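Local coordinates for amphiphysin (Drosophila melanogaster, PDB 1URU), which senses and binds curved membranes through its dimeric, coiled-coil BAR domain and probably helps to shape them during endocytosis, at the interface of chains A and B. Sequence-based numbering; all coordinates share one arbitrary frame. Chains: chain A/B, Amphiphysin.

The interface of chains A and B. Residues chain A 56, 59-60, 63; chain B 77, 81.
B:Leu77 of one amphiphysin chain fits as a knob among A:Leu56, A:Glu59, A:Phe60 and A:Tyr63 of the other, a small hydrophobic piece of the BAR-domain dimer interface. It buries 81 Å² against chain A, and its forked end suits the place because it spreads two methyls, CD2 mainly toward the aromatic rings and CD1 toward the backbone of A:Phe60 and the methyl of A:Leu56. Its CG stands anti to the backbone N (chi1 171°), which carries the fork toward chain A. CD2 of B:Leu77 lies against one face of the A:Tyr63 ring, 3.6 Å above the plane and shifted toward the rim, with ring atom CG 3.7 Å away. The two side chains run at about a right angle, and a flat aromatic ring offers the methyl a broad apolar surface while its hydroxyl lies at the far end from CB. CD2 of B:Leu77 also touches CD1 of A:Phe60 at 3.7 Å. Here the side chains lie alongside each other, pointing the same way, and the touch falls on the ring carbon next to CG; the phenyl rim suits this place as an apolar wall beside the leucine. CD1 of B:Leu77 rests against the backbone of A:Phe60, 3.9 Å from its CA, and reaches CD1 of A:Leu56 at 4.1 Å. The branched, purely aliphatic A:Leu56 brings this methyl to the end of the hollow, and the short, branched B:Val81 adds another at the margin, its CG2 4.3 Å from CD1 of A:Leu56. A:Glu59 borders the hollow with its aliphatic part: its CB lies 3.9 Å from the CA of B:Leu77. Its chain bends at chi2, taking the carboxylate away from the leucine methyls. The contacts described here join carbon groups, and their fit probably helps to hold the dimer together. Every residue here belongs to helix 35-84 of its own chain, and the two-fold axis repeats the contact with the chains exchanged.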
loop_
_atom_site.group_PDB
_atom_site.type_symbol
_atom_site.label_atom_id
_atom_site.label_comp_id
_atom_site.label_asym_id
_atom_site.label_seq_id
_atom_site.Cartn_x
_atom_site.Cartn_y
_atom_site.Cartn_z
ATOM N N LEU A 56 9.597 4.755 -15.746
ATOM C CA LEU A 56 9.516 5.433 -14.458
ATOM C C LEU A 56 8.080 5.867 -14.194
ATOM O O LEU A 56 7.578 5.730 -13.086
ATOM C CB LEU A 56 10.441 6.639 -14.414
ATOM C CG LEU A 56 10.607 7.288 -13.043
ATOM C CD1 LEU A 56 11.252 6.311 -12.084
ATOM C CD2 LEU A 56 11.448 8.568 -13.172
ATOM N N GLU A 59 5.895 2.612 -13.351
ATOM C CA GLU A 59 6.108 2.159 -11.980
ATOM C C GLU A 59 5.624 3.134 -10.932
ATOM O O GLU A 59 5.109 2.726 -9.906
ATOM C CB GLU A 59 7.586 1.874 -11.705
ATOM C CG GLU A 59 8.223 0.851 -12.636
ATOM C CD GLU A 59 7.420 -0.429 -12.732
ATOM O OE1 GLU A 59 6.829 -0.861 -11.705
ATOM O OE2 GLU A 59 7.386 -0.991 -13.849
ATOM N N PHE A 60 5.795 4.422 -11.188
ATOM C CA PHE A 60 5.404 5.428 -10.231
ATOM C C PHE A 60 3.879 5.510 -10.166
ATOM O O PHE A 60 3.311 5.743 -9.115
ATOM C CB PHE A 60 6.018 6.800 -10.562
ATOM C CG PHE A 60 5.763 7.805 -9.510
ATOM C CD1 PHE A 60 6.377 7.688 -8.287
ATOM C CD2 PHE A 60 4.821 8.785 -9.686
ATOM C CE1 PHE A 60 6.117 8.597 -7.268
ATOM C CE2 PHE A 60 4.538 9.697 -8.670
ATOM C CZ PHE A 60 5.182 9.598 -7.457
ATOM N N TYR A 63 2.897 2.744 -8.065
ATOM C CA TYR A 63 3.185 3.091 -6.677
ATOM C C TYR A 63 2.090 3.949 -6.089
ATOM O O TYR A 63 1.658 3.721 -4.976
ATOM C CB TYR A 63 4.489 3.842 -6.601
ATOM C CG TYR A 63 4.950 4.205 -5.216
ATOM C CD1 TYR A 63 5.273 3.220 -4.296
ATOM C CD2 TYR A 63 5.106 5.538 -4.834
ATOM C CE1 TYR A 63 5.734 3.537 -3.016
ATOM C CE2 TYR A 63 5.565 5.873 -3.548
ATOM C CZ TYR A 63 5.887 4.853 -2.655
ATOM O OH TYR A 63 6.340 5.144 -1.410
ATOM N N LEU B 77 9.606 0.255 -8.270
ATOM C CA LEU B 77 9.826 1.687 -8.525
ATOM C C LEU B 77 11.244 2.040 -8.214
ATOM O O LEU B 77 11.846 2.824 -8.911
ATOM C CB LEU B 77 8.893 2.597 -7.700
ATOM C CG LEU B 77 9.175 4.109 -7.716
ATOM C CD1 LEU B 77 9.043 4.647 -9.113
ATOM C CD2 LEU B 77 8.255 4.876 -6.791
ATOM N N VAL B 81 14.371 3.694 -10.351
ATOM C CA VAL B 81 15.168 4.842 -9.991
ATOM C C VAL B 81 16.626 4.422 -10.107
ATOM O O VAL B 81 17.455 5.183 -10.609
ATOM C CB VAL B 81 14.910 5.321 -8.559
ATOM C CG1 VAL B 81 15.914 6.381 -8.187
ATOM C CG2 VAL B 81 13.494 5.863 -8.400
#